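Side-chain contacts in inosine-uridine preferring nucleoside hydrolase family protein (Bacillus anthracis, PDB 2C40), which belongs to the inosine-uridine preferring nucleoside hydrolase family and holds a calcium ion and alpha-D-ribofuranose side by side in an aspartate-rich pocket: residues 2-7 with 252-257; 16-21 with 49-54; 78-83 with 229-234; 129-134 with 143-148. All blocks are in the same frame, centred on the assembly; numbering follows the deposited sequence. Where two conformers were deposited one is given.

Contacts 1, 2 and 4 are buried in the alpha/beta core, while contact 3 is only partly buried and lies beside the second subunit. Contacts 1 and 4 each set a helix against the same mixed sheet. Contact 2 joins two neighbouring helices and touches contact 1 through Phe-6, which packs on Leu-18 and Leu-21. Contact 3 lies far from contacts 1 and 4, about 25 and 30 Å between centres, but nearer contact 2, at about 17 Å. The chemistry follows the place. Contacts 2 and 4 are purely apolar across their segments, contact 1 adds a lysine at a helix end, and contact 3 uses an imidazole face near the ribofuranose pocket.

Contact 1 (2-7 with 252-257); sequences KKVYFN and AFVGKA
Val-4 and Val-254 pack a helix against the central mixed sheet of this alpha/beta fold. Val-4 lies on strand 2-8, inside the sheet, and Val-254 lies in the last turn of helix 246-255. Their methyls meet tip to tip, with Val-4 CG2 3.9 Å from Val-254 CG1. A chi1 of 171° swings that CG1 away from its own backbone N and within reach of both Val-4 CG2 and Lys-2 CE. Leu-123 packs on Val-254, and Val-27 and Leu-29 pack on Val-4.

Lys-2 covers the end of this patch. Bends at chi2 (-140°) and chi3 (-59°) carry CE past Val-254 CG1 and bring NZ to the helix end. CE of Lys-2 is 4.1 Å from CG1 of Val-254. The polar link is modest: Lys-2 NZ gives a weak hydrogen bond of 3.0 Å to Val-254 O. Carbonyls at a helix C-terminus would probably attract this positive charge. Arg-147 NH1, another positive charge, lies close to the same ammonium. A water adds a second link. It donates to Phe-253 O at 2.8 Å and accepts a weak, 3.4 Å bond from Lys-2 NZ.

Contact 2 (16-21 with 49-54); sequences VSLFLL and RKIIDR
Ile-51 and the pair Leu-18 and Phe-19 form the centre of a helix-helix contact in the alpha/beta fold. Helices 12-21 and 41-55 follow the adjacent parallel strands 2-8 and 27-34. The two short segments run nearly parallel, with axes 9.7 Å apart and a crossing angle of -23°.

The first shell is apolar. Ile-51 points its CG2 methyl at the other helix. It sits 3.8 Å from CB of Phe-19, at the point where the backbones come nearest: the CA atoms of Phe-19 and Ile-51 are 6.2 Å apart. Leu-18 comes at a slant beside it, so one methyl group of Ile-51 meets both neighbours. CD2 of Leu-18 lies 4.0 Å from both CB and CG2 of Ile-51. Leu-18 CD2 also reaches Ile-52 CG1 at 4.2 Å, since that side chain draws nearer to helix 12-21 beyond its CB.

Phe-19 offers its CB here, not its ring. With CG trans to the backbone N (chi1 159°), the ring leads away from residues 49-54 and meets Phe-55, at the end of the same helix, and Phe-223 of helix 219-229 edge-to-face. Further out, Leu-18 rests on Phe-6 of strand 2-8, and Ile-52 rests on Ile-60 and Thr-98. On helix 41-55, Lys-50 makes a salt bridge with Asp-85, and Asp-53 accepts two backbone N-H groups, Val-97 N at OD2 and Thr-98 N at OD1.

Contact 3 (78-83 with 229-234); sequences RMHAFY and AIVPPL
The shortest polar bond here runs from Phe-82 N to Met-79 O at 2.9 Å, and it closes a turn of backbone from which His-80 and Tyr-83 face Ile-230. The same Met-79 O lies 3.7 Å above the plane of the Tyr-83 ring, over its centre. A weak bond from Tyr-83 N to His-80 O, 3.1 Å long, adds to the turn.

Ile-230 then carries the contact with two branches. Its CG2 lies over one face of the His-80 imidazole in a CH-pi contact, 4.1 Å from the ring centroid and 18° off the normal. The methyl is shifted toward the rim, nearest CG. A chi1 of -72° sets the imidazole beside the backbone N of His-80, where this methyl can cover it. The CG1-CD1 branch reaches on to Tyr-83, with CD1 3.4 Å from its CB. CG2 also meets the edge of the tyrosine ring near its plane. Val-231 adds a lighter touch, its CG2 approaching CE1 of His-80 obliquely at 4.0 Å.

Val-12 of helix 12-21 packs on both His-80 and Ile-230. The arrangement joins residues 78-83, on helix 80-85, to the loop after helix 219-229, close to the subunit interface: Tyr-83 packs on Ala-229 of the second subunit. The side chain of His-80 is about 8 Å from the bound alpha-D-ribofuranose. Side-chain contact across these segments is through carbon; it probably limits the tilt of the imidazole while making no bond to its nitrogens.

Contact 4 (129-134 with 143-148); sequences TDLARA and NKIKRL
Helix 129-137 lies over strand 145-151 with Leu-131 and Leu-148 as the nearest residues, their CA atoms 9.9 Å apart, in the beta-alpha-beta unit that begins with strand 120-124. The strand turns a corner at Lys-146, whose backbone leaves the extended conformation (phi -66°, psi -51°). This lets Ile-145 and Leu-148, three residues apart, both face the helix.

Leu-131 is the one side chain that the helix segment sends across. Its first torsion is fully extended from the backbone N (chi1 177°), which carries the fork out to the strand, and the two methyls divide the work. CD2 meets Leu-148 tip to tip, lying 3.9 Å from CD1 and equally far from CG. CD1 turns to Ile-145 and is 4.4 Å from its CD1, a looser touch. The fork of Leu-131 thus spans the two sides of the corner. All three side chains are buried.

Leu-122 of strand 120-124 packs on Leu-131 and Ile-145, while Val-184 of helix 178-186 packs on Leu-131 and Leu-148, so the neighbouring helix shares the same patch. One residue before Leu-131 in the helix, Asp-130 OD1 is bonded to the hydroxyls of Ser-65 and Ser-67.

The contact itself is wholly aliphatic. The methyls of one leucine bridge two residues of the strand, one on each side of its corner. Between these segments the hold probably rests on shape and exclusion of water, without directional bonds.

Contact 1 (2-7 with 252-257)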
loop_
_atom_site.group_PDB
_atom_site.type_symbol
_atom_site.label_atom_id
_atom_site.label_comp_id
_atom_site.label_asym_id
_atom_site.label_seq_id
_atom_site.Cartn_x
_atom_site.Cartn_y
_atom_site.Cartn_z
ATOM N N LYS A 2 2.186 17.623 29.259
ATOM C CA LYS A 2 2.267 18.690 28.230
ATOM C C LYS A 2 0.962 18.696 27.445
ATOM O O LYS A 2 0.511 17.637 26.976
ATOM C CB LYS A 2 3.471 18.496 27.289
ATOM C CG LYS A 2 4.547 17.544 27.852
ATOM C CD LYS A 2 5.956 17.976 27.607
ATOM C CE LYS A 2 6.266 18.130 26.156
ATOM N NZ LYS A 2 7.713 18.487 26.032
ATOM N N LYS A 3 0.353 19.879 27.342
ATOM C CA LYS A 3 -0.731 20.110 26.414
ATOM C C LYS A 3 -0.109 20.298 25.018
ATOM O O LYS A 3 0.789 21.080 24.843
ATOM C CB LYS A 3 -1.589 21.332 26.805
ATOM C CG LYS A 3 -2.402 21.200 28.116
ATOM N N VAL A 4 -0.606 19.544 24.044
ATOM C CA VAL A 4 -0.066 19.515 22.700
ATOM C C VAL A 4 -1.215 19.653 21.717
ATOM O O VAL A 4 -2.234 18.979 21.852
ATOM C CB VAL A 4 0.680 18.166 22.392
ATOM C CG1 VAL A 4 1.195 18.137 20.984
ATOM C CG2 VAL A 4 1.843 17.959 23.350
ATOM N N TYR A 5 -1.043 20.547 20.759
ATOM C CA TYR A 5 -1.910 20.640 19.604
ATOM C C TYR A 5 -1.127 20.134 18.409
ATOM O O TYR A 5 -0.050 20.630 18.142
ATOM C CB TYR A 5 -2.363 22.083 19.371
ATOM C CG TYR A 5 -3.343 22.199 18.265
ATOM C CD1 TYR A 5 -2.939 22.084 16.926
ATOM C CD2 TYR A 5 -4.695 22.437 18.529
ATOM C CE1 TYR A 5 -3.880 22.180 15.867
ATOM C CE2 TYR A 5 -5.616 22.535 17.499
ATOM C CZ TYR A 5 -5.194 22.408 16.168
ATOM O OH TYR A 5 -6.120 22.502 15.149
ATOM N N PHE A 6 -1.706 19.170 17.684
ATOM C CA PHE A 6 -1.042 18.424 16.610
ATOM C C PHE A 6 -1.663 18.728 15.240
ATOM O O PHE A 6 -2.831 18.387 15.002
ATOM C CB PHE A 6 -1.176 16.922 16.922
ATOM C CG PHE A 6 -0.525 16.003 15.945
ATOM C CD1 PHE A 6 -1.059 14.754 15.727
ATOM C CD2 PHE A 6 0.633 16.347 15.286
ATOM C CE1 PHE A 6 -0.481 13.878 14.838
ATOM C CE2 PHE A 6 1.226 15.473 14.386
ATOM C CZ PHE A 6 0.683 14.238 14.153
ATOM N N ASN A 7 -0.871 19.340 14.353
ATOM C CA ASN A 7 -1.256 19.569 12.945
ATOM C C ASN A 7 -0.414 18.638 12.059
ATOM O O ASN A 7 0.807 18.650 12.130
ATOM C CB ASN A 7 -1.057 21.069 12.580
ATOM C CG ASN A 7 -1.598 21.436 11.198
ATOM O OD1 ASN A 7 -2.775 21.813 11.046
ATOM N ND2 ASN A 7 -0.740 21.337 10.181
ATOM N N ALA A 252 8.115 12.064 18.886
ATOM C CA ALA A 252 8.797 11.426 20.001
ATOM C C ALA A 252 9.652 12.435 20.801
ATOM O O ALA A 252 9.821 12.296 22.011
ATOM C CB ALA A 252 9.651 10.310 19.513
ATOM N N PHE A 253 10.187 13.430 20.109
ATOM C CA PHE A 253 10.968 14.497 20.724
ATOM C C PHE A 253 10.077 15.358 21.654
ATOM O O PHE A 253 10.536 15.863 22.671
ATOM C CB PHE A 253 11.595 15.409 19.659
ATOM C CG PHE A 253 12.465 16.491 20.218
ATOM C CD1 PHE A 253 13.711 16.202 20.719
ATOM C CD2 PHE A 253 12.033 17.812 20.269
ATOM C CE1 PHE A 253 14.514 17.220 21.251
ATOM C CE2 PHE A 253 12.830 18.797 20.816
ATOM C CZ PHE A 253 14.067 18.502 21.275
ATOM N N VAL A 254 8.822 15.542 21.265
ATOM C CA VAL A 254 7.844 16.200 22.115
ATOM C C VAL A 254 7.596 15.359 23.395
ATOM O O VAL A 254 7.568 15.894 24.501
ATOM C CB VAL A 254 6.506 16.457 21.351
ATOM C CG1 VAL A 254 5.415 16.931 22.308
ATOM C CG2 VAL A 254 6.730 17.462 20.228
ATOM N N GLY A 255 7.430 14.051 23.227
ATOM C CA GLY A 255 7.220 13.163 24.360
ATOM C C GLY A 255 8.460 12.888 25.195
ATOM O O GLY A 255 8.346 12.629 26.381
ATOM N N LYS A 256 9.630 12.906 24.572
ATOM C CA LYS A 256 10.874 12.519 25.230
ATOM C C LYS A 256 12.048 13.298 24.666
ATOM O O LYS A 256 12.850 12.777 23.927
ATOM C CB LYS A 256 11.127 11.022 25.092
ATOM C CG LYS A 256 12.173 10.526 26.039
ATOM C CD LYS A 256 12.276 9.019 26.032
ATOM C CE LYS A 256 11.501 8.397 27.179
ATOM N NZ LYS A 256 11.793 6.935 27.275
ATOM N N ALA A 257 12.143 14.560 25.052
ATOM C CA ALA A 257 13.166 15.488 24.529
ATOM C C ALA A 257 14.591 14.926 24.659
ATOM O O ALA A 257 15.462 15.223 23.829
ATOM C CB ALA A 257 13.072 16.804 25.261
HETATM O O HOH W 1 10.129 18.510 23.625
#

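Contact 2 (16-21 with 49-54)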
loop_
_atom_site.group_PDB
_atom_site.type_symbol
_atom_site.label_atom_id
_atom_site.label_comp_id
_atom_site.label_asym_id
_atom_site.label_seq_id
_atom_site.Cartn_x
_atom_site.Cartn_y
_atom_site.Cartn_z
ATOM N N VAL A 16 0.934 7.383 12.003
ATOM C CA VAL A 16 1.627 6.604 13.020
ATOM C C VAL A 16 1.955 7.478 14.244
ATOM O O VAL A 16 1.930 7.010 15.389
ATOM C CB VAL A 16 2.879 5.939 12.437
ATOM C CG1 VAL A 16 3.771 5.471 13.545
ATOM C CG2 VAL A 16 2.464 4.782 11.501
ATOM N N SER A 17 2.263 8.751 13.986
ATOM C CA SER A 17 2.625 9.689 15.039
ATOM C C SER A 17 1.404 9.941 15.904
ATOM O O SER A 17 1.503 9.929 17.112
ATOM C CB SER A 17 3.108 11.031 14.453
ATOM O OG SER A 17 4.405 10.988 13.868
ATOM N N LEU A 18 0.245 10.168 15.281
ATOM C CA LEU A 18 -0.989 10.304 16.020
ATOM C C LEU A 18 -1.223 9.122 16.950
ATOM O O LEU A 18 -1.461 9.285 18.153
ATOM C CB LEU A 18 -2.166 10.452 15.061
ATOM C CG LEU A 18 -3.537 10.558 15.716
ATOM C CD1 LEU A 18 -3.648 11.807 16.532
ATOM C CD2 LEU A 18 -4.619 10.511 14.656
ATOM N N PHE A 19 -1.124 7.918 16.399
ATOM C CA PHE A 19 -1.305 6.703 17.194
ATOM C C PHE A 19 -0.331 6.646 18.372
ATOM O O PHE A 19 -0.736 6.320 19.482
ATOM C CB PHE A 19 -1.252 5.457 16.309
ATOM C CG PHE A 19 -0.947 4.220 17.040
ATOM C CD1 PHE A 19 -1.910 3.606 17.808
ATOM C CD2 PHE A 19 0.335 3.638 16.963
ATOM C CE1 PHE A 19 -1.618 2.411 18.486
ATOM C CE2 PHE A 19 0.620 2.473 17.633
ATOM C CZ PHE A 19 -0.356 1.861 18.409
ATOM N N LEU A 20 0.934 6.998 18.162
ATOM C CA LEU A 20 1.894 6.945 19.271
ATOM C C LEU A 20 1.704 8.090 20.284
ATOM O O LEU A 20 1.842 7.858 21.468
ATOM C CB LEU A 20 3.307 6.961 18.740
ATOM C CG LEU A 20 3.712 5.803 17.826
ATOM C CD1 LEU A 20 4.962 6.158 17.149
ATOM C CD2 LEU A 20 3.883 4.531 18.599
ATOM N N LEU A 21 1.382 9.312 19.844
ATOM C CA LEU A 21 1.132 10.422 20.780
ATOM C C LEU A 21 0.087 10.003 21.812
ATOM O O LEU A 21 0.144 10.345 23.012
ATOM C CB LEU A 21 0.618 11.695 20.046
ATOM C CG LEU A 21 1.645 12.434 19.173
ATOM C CD1 LEU A 21 0.965 13.183 18.071
ATOM C CD2 LEU A 21 2.582 13.370 20.021
ATOM N N ARG A 49 -9.610 10.091 12.763
ATOM C CA ARG A 49 -10.756 9.837 13.623
ATOM C C ARG A 49 -10.853 8.401 14.104
ATOM O O ARG A 49 -11.146 8.165 15.268
ATOM C CB ARG A 49 -12.047 10.279 12.933
ATOM C CG ARG A 49 -12.116 11.828 12.770
ATOM C CD ARG A 49 -13.097 12.222 11.688
ATOM N NE ARG A 49 -14.450 11.892 12.088
ATOM C CZ ARG A 49 -15.489 11.709 11.267
ATOM N NH1 ARG A 49 -15.342 11.753 9.954
ATOM N NH2 ARG A 49 -16.698 11.464 11.785
ATOM N N LYS A 50 -10.610 7.454 13.203
ATOM C CA LYS A 50 -10.635 6.013 13.539
ATOM C C LYS A 50 -9.458 5.625 14.464
ATOM O O LYS A 50 -9.549 4.713 15.283
ATOM C CB LYS A 50 -10.574 5.155 12.265
ATOM C CG LYS A 50 -11.712 5.387 11.256
ATOM C CD LYS A 50 -11.633 4.432 10.099
ATOM C CE LYS A 50 -12.552 4.867 8.990
ATOM N NZ LYS A 50 -12.398 3.984 7.819
ATOM N N ILE A 51 -8.347 6.322 14.322
ATOM C CA ILE A 51 -7.181 6.045 15.176
ATOM C C ILE A 51 -7.481 6.505 16.600
ATOM O O ILE A 51 -7.165 5.809 17.560
ATOM C CB ILE A 51 -5.898 6.679 14.620
ATOM C CG1 ILE A 51 -5.473 5.923 13.376
ATOM C CG2 ILE A 51 -4.766 6.621 15.661
ATOM C CD1 ILE A 51 -4.393 6.612 12.506
ATOM N N ILE A 52 -8.112 7.669 16.714
ATOM C CA ILE A 52 -8.483 8.222 18.008
ATOM C C ILE A 52 -9.548 7.311 18.626
ATOM O O ILE A 52 -9.428 6.941 19.782
ATOM C CB ILE A 52 -8.976 9.660 17.871
ATOM C CG1 ILE A 52 -7.855 10.566 17.383
ATOM C CG2 ILE A 52 -9.490 10.203 19.210
ATOM C CD1 ILE A 52 -8.377 11.909 16.863
ATOM N N ASP A 53 -10.551 6.898 17.844
ATOM C CA ASP A 53 -11.535 5.945 18.341
ATOM C C ASP A 53 -10.912 4.670 18.907
ATOM O O ASP A 53 -11.200 4.279 20.039
ATOM C CB ASP A 53 -12.503 5.487 17.234
ATOM C CG ASP A 53 -13.533 6.527 16.877
ATOM O OD1 ASP A 53 -13.446 7.659 17.351
ATOM O OD2 ASP A 53 -14.433 6.215 16.080
ATOM N N ARG A 54 -10.090 4.005 18.108
ATOM C CA ARG A 54 -9.581 2.694 18.496
ATOM C C ARG A 54 -8.510 2.791 19.584
ATOM O O ARG A 54 -8.509 1.992 20.533
ATOM C CB ARG A 54 -9.023 1.951 17.296
ATOM C CG ARG A 54 -8.529 0.547 17.620
ATOM C CD ARG A 54 -9.402 -0.538 17.004
ATOM N NE ARG A 54 -9.119 -1.854 17.586
ATOM C CZ ARG A 54 -9.386 -3.027 17.002
ATOM N NH1 ARG A 54 -9.922 -3.067 15.778
ATOM N NH2 ARG A 54 -9.086 -4.167 17.635
#

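Contact 3 (78-83 with 229-234)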
loop_
_atom_site.group_PDB
_atom_site.type_symbol
_atom_site.label_atom_id
_atom_site.label_comp_id
_atom_site.label_asym_id
_atom_site.label_seq_id
_atom_site.Cartn_x
_atom_site.Cartn_y
_atom_site.Cartn_z
ATOM N N ARG A 78 0.695 11.192 -1.808
ATOM C CA ARG A 78 -0.588 11.624 -1.244
ATOM C C ARG A 78 -1.671 10.532 -1.056
ATOM O O ARG A 78 -2.598 10.705 -0.254
ATOM C CB ARG A 78 -1.149 12.764 -2.106
ATOM C CG ARG A 78 -0.201 13.957 -2.195
ATOM C CD ARG A 78 -0.879 15.065 -2.949
ATOM N NE ARG A 78 -2.063 15.478 -2.218
ATOM C CZ ARG A 78 -3.060 16.217 -2.716
ATOM N NH1 ARG A 78 -3.028 16.638 -3.964
ATOM N NH2 ARG A 78 -4.096 16.530 -1.962
ATOM N N MET A 79 -1.553 9.433 -1.779
ATOM C CA MET A 79 -2.532 8.351 -1.733
ATOM C C MET A 79 -2.496 7.534 -0.438
ATOM O O MET A 79 -3.446 6.826 -0.131
ATOM C CB MET A 79 -2.287 7.377 -2.908
ATOM C CG MET A 79 -2.601 7.910 -4.298
ATOM S SD MET A 79 -4.298 8.473 -4.568
ATOM C CE MET A 79 -5.210 6.964 -4.922
ATOM N N HIS A 80 -1.399 7.607 0.306
ATOM C CA HIS A 80 -1.089 6.639 1.367
ATOM C C HIS A 80 -2.149 6.537 2.469
ATOM O O HIS A 80 -2.397 5.421 3.019
ATOM C CB HIS A 80 0.284 6.943 1.959
ATOM C CG HIS A 80 1.419 6.595 1.049
ATOM N ND1 HIS A 80 2.729 6.884 1.347
ATOM C CD2 HIS A 80 1.430 6.019 -0.180
ATOM C CE1 HIS A 80 3.509 6.450 0.372
ATOM N NE2 HIS A 80 2.745 5.914 -0.568
ATOM N N ALA A 81 -2.802 7.673 2.746
ATOM C CA ALA A 81 -3.923 7.744 3.692
ATOM C C ALA A 81 -5.084 6.864 3.312
ATOM O O ALA A 81 -5.719 6.327 4.207
ATOM C CB ALA A 81 -4.400 9.207 3.852
ATOM N N PHE A 82 -5.377 6.728 2.002
ATOM C CA PHE A 82 -6.431 5.832 1.519
ATOM C C PHE A 82 -6.219 4.434 2.030
ATOM O O PHE A 82 -7.141 3.778 2.482
ATOM C CB PHE A 82 -6.542 5.826 -0.006
ATOM C CG PHE A 82 -7.147 7.093 -0.577
ATOM C CD1 PHE A 82 -6.348 8.071 -1.170
ATOM C CD2 PHE A 82 -8.523 7.327 -0.475
ATOM C CE1 PHE A 82 -6.900 9.238 -1.685
ATOM C CE2 PHE A 82 -9.099 8.494 -1.000
ATOM C CZ PHE A 82 -8.287 9.452 -1.601
ATOM N N TYR A 83 -4.965 4.013 2.047
ATOM C CA TYR A 83 -4.606 2.688 2.447
ATOM C C TYR A 83 -4.706 2.537 3.925
ATOM O O TYR A 83 -5.303 1.572 4.376
ATOM C CB TYR A 83 -3.219 2.295 1.906
ATOM C CG TYR A 83 -3.006 2.730 0.453
ATOM C CD1 TYR A 83 -1.773 3.241 0.024
ATOM C CD2 TYR A 83 -4.056 2.712 -0.466
ATOM C CE1 TYR A 83 -1.591 3.659 -1.297
ATOM C CE2 TYR A 83 -3.890 3.146 -1.791
ATOM C CZ TYR A 83 -2.660 3.614 -2.190
ATOM O OH TYR A 83 -2.487 4.013 -3.488
ATOM N N ALA A 229 4.218 -1.243 5.787
ATOM C CA ALA A 229 4.145 -2.110 4.625
ATOM C C ALA A 229 3.836 -1.317 3.359
ATOM O O ALA A 229 4.206 -1.675 2.247
ATOM C CB ALA A 229 3.040 -3.124 4.858
ATOM N N ILE A 230 3.064 -0.271 3.564
ATOM C CA ILE A 230 2.658 0.736 2.555
ATOM C C ILE A 230 3.850 1.536 1.978
ATOM O O ILE A 230 3.788 2.135 0.928
ATOM C CB ILE A 230 1.619 1.682 3.273
ATOM C CG1 ILE A 230 0.277 0.907 3.440
ATOM C CG2 ILE A 230 1.492 2.991 2.591
ATOM C CD1 ILE A 230 -0.896 1.593 4.293
ATOM N N VAL A 231 4.950 1.531 2.687
ATOM C CA VAL A 231 6.122 2.245 2.295
ATOM C C VAL A 231 7.332 1.279 2.515
ATOM O O VAL A 231 8.249 1.562 3.281
ATOM C CB VAL A 231 6.087 3.565 3.113
ATOM C CG1 VAL A 231 6.785 3.472 4.451
ATOM C CG2 VAL A 231 6.534 4.742 2.281
ATOM N N PRO A 232 7.306 0.117 1.843
ATOM C CA PRO A 232 8.184 -0.989 2.140
ATOM C C PRO A 232 9.590 -0.865 1.497
ATOM O O PRO A 232 9.826 0.023 0.660
ATOM C CB PRO A 232 7.442 -2.160 1.506
ATOM C CG PRO A 232 6.938 -1.582 0.293
ATOM C CD PRO A 232 6.471 -0.203 0.683
ATOM N N PRO A 233 10.510 -1.769 1.874
ATOM C CA PRO A 233 11.822 -1.761 1.231
ATOM C C PRO A 233 11.678 -2.267 -0.234
ATOM O O PRO A 233 10.919 -3.195 -0.485
ATOM C CB PRO A 233 12.664 -2.695 2.121
ATOM C CG PRO A 233 11.806 -2.980 3.370
ATOM C CD PRO A 233 10.384 -2.851 2.876
ATOM N N LEU A 234 12.379 -1.654 -1.178
ATOM C CA LEU A 234 12.220 -1.954 -2.604
ATOM C C LEU A 234 13.372 -2.765 -3.244
ATOM O O LEU A 234 14.249 -3.263 -2.526
ATOM C CB LEU A 234 11.971 -0.647 -3.368
ATOM C CG LEU A 234 10.753 0.162 -2.895
ATOM C CD1 LEU A 234 10.613 1.428 -3.709
ATOM C CD2 LEU A 234 9.472 -0.661 -2.962
#

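Contact 4 (129-134 with 143-148)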
loop_
_atom_site.group_PDB
_atom_site.type_symbol
_atom_site.label_atom_id
_atom_site.label_comp_id
_atom_site.label_asym_id
_atom_site.label_seq_id
_atom_site.Cartn_x
_atom_site.Cartn_y
_atom_site.Cartn_z
ATOM N N THR A 129 1.251 26.146 7.014
ATOM C CA THR A 129 0.301 27.185 6.587
ATOM C C THR A 129 -0.922 27.387 7.494
ATOM O O THR A 129 -1.357 28.535 7.652
ATOM C CB THR A 129 0.003 27.213 5.051
ATOM O OG1 THR A 129 -1.406 27.385 4.748
ATOM C CG2 THR A 129 0.629 26.128 4.313
ATOM N N ASP A 130 -1.401 26.335 8.177
ATOM C CA ASP A 130 -2.490 26.561 9.175
ATOM C C ASP A 130 -2.018 27.465 10.337
ATOM O O ASP A 130 -2.808 28.261 10.897
ATOM C CB ASP A 130 -3.051 25.247 9.765
ATOM C CG ASP A 130 -3.910 24.439 8.778
ATOM O OD1 ASP A 130 -4.579 25.014 7.893
ATOM O OD2 ASP A 130 -3.928 23.188 8.924
ATOM N N LEU A 131 -0.750 27.331 10.728
ATOM C CA LEU A 131 -0.179 28.208 11.746
ATOM C C LEU A 131 0.123 29.641 11.261
ATOM O O LEU A 131 -0.100 30.611 11.980
ATOM C CB LEU A 131 1.068 27.567 12.375
ATOM C CG LEU A 131 1.857 28.367 13.429
ATOM C CD1 LEU A 131 1.041 28.687 14.670
ATOM C CD2 LEU A 131 3.129 27.638 13.819
ATOM N N ALA A 132 0.704 29.785 10.090
ATOM C CA ALA A 132 0.951 31.107 9.506
ATOM C C ALA A 132 -0.318 31.900 9.511
ATOM O O ALA A 132 -0.370 33.082 9.900
ATOM C CB ALA A 132 1.463 30.926 8.050
ATOM N N ARG A 133 -1.359 31.220 9.076
ATOM C CA ARG A 133 -2.684 31.789 8.941
ATOM C C ARG A 133 -3.319 32.163 10.282
ATOM O O ARG A 133 -3.864 33.221 10.393
ATOM C CB ARG A 133 -3.537 30.799 8.166
ATOM C CG ARG A 133 -4.764 31.382 7.603
ATOM C CD ARG A 133 -4.938 30.991 6.096
ATOM N NE ARG A 133 -5.358 29.623 5.971
ATOM C CZ ARG A 133 -6.593 29.227 5.671
ATOM N NH1 ARG A 133 -7.578 30.090 5.399
ATOM N NH2 ARG A 133 -6.830 27.925 5.593
ATOM N N ALA A 134 -3.220 31.275 11.264
ATOM C CA ALA A 134 -3.588 31.510 12.662
ATOM C C ALA A 134 -2.928 32.763 13.215
ATOM O O ALA A 134 -3.581 33.628 13.790
ATOM C CB ALA A 134 -3.166 30.278 13.537
ATOM N N ASN A 143 1.234 34.314 22.745
ATOM C CA ASN A 143 1.144 34.247 24.200
ATOM C C ASN A 143 0.769 32.885 24.739
ATOM O O ASN A 143 1.056 32.598 25.897
ATOM C CB ASN A 143 0.083 35.217 24.727
ATOM C CG ASN A 143 0.384 36.655 24.387
ATOM O OD1 ASN A 143 1.499 36.971 23.962
ATOM N ND2 ASN A 143 -0.603 37.545 24.585
ATOM N N LYS A 144 0.097 32.062 23.938
ATOM C CA LYS A 144 -0.303 30.721 24.373
ATOM C C LYS A 144 0.557 29.576 23.813
ATOM O O LYS A 144 0.264 28.395 24.054
ATOM C CB LYS A 144 -1.773 30.484 24.034
ATOM C CG LYS A 144 -2.723 31.458 24.723
ATOM C CD LYS A 144 -2.664 31.455 26.253
ATOM C CE LYS A 144 -3.385 30.267 26.841
ATOM N NZ LYS A 144 -4.862 30.495 26.918
ATOM N N ILE A 145 1.597 29.914 23.054
ATOM C CA ILE A 145 2.491 28.923 22.451
ATOM C C ILE A 145 3.740 28.735 23.293
ATOM O O ILE A 145 4.583 29.619 23.376
ATOM C CB ILE A 145 2.895 29.336 20.996
ATOM C CG1 ILE A 145 1.699 29.156 20.066
ATOM C CG2 ILE A 145 4.024 28.478 20.460
ATOM C CD1 ILE A 145 1.729 30.045 18.848
ATOM N N LYS A 146 3.862 27.560 23.906
ATOM C CA LYS A 146 5.037 27.185 24.689
ATOM C C LYS A 146 6.203 27.088 23.744
ATOM O O LYS A 146 7.239 27.690 23.932
ATOM C CB LYS A 146 4.816 25.820 25.356
ATOM C CG LYS A 146 5.959 25.413 26.321
ATOM C CD LYS A 146 5.425 25.092 27.678
ATOM N N ARG A 147 6.007 26.338 22.676
ATOM C CA ARG A 147 6.974 26.288 21.596
ATOM C C ARG A 147 6.337 25.550 20.423
ATOM O O ARG A 147 5.271 24.923 20.557
ATOM C CB ARG A 147 8.271 25.585 22.058
ATOM C CG ARG A 147 8.024 24.149 22.427
ATOM C CD ARG A 147 9.168 23.460 23.126
ATOM N NE ARG A 147 8.885 23.128 24.526
ATOM C CZ ARG A 147 8.195 22.066 24.998
ATOM N NH1 ARG A 147 7.613 21.154 24.200
ATOM N NH2 ARG A 147 8.099 21.921 26.333
ATOM N N LEU A 148 7.005 25.670 19.283
ATOM C CA LEU A 148 6.671 24.920 18.064
ATOM C C LEU A 148 7.749 23.848 17.895
ATOM O O LEU A 148 8.907 24.161 17.880
ATOM C CB LEU A 148 6.707 25.884 16.850
ATOM C CG LEU A 148 5.983 25.631 15.524
ATOM C CD1 LEU A 148 6.705 26.296 14.310
ATOM C CD2 LEU A 148 5.637 24.248 15.234
#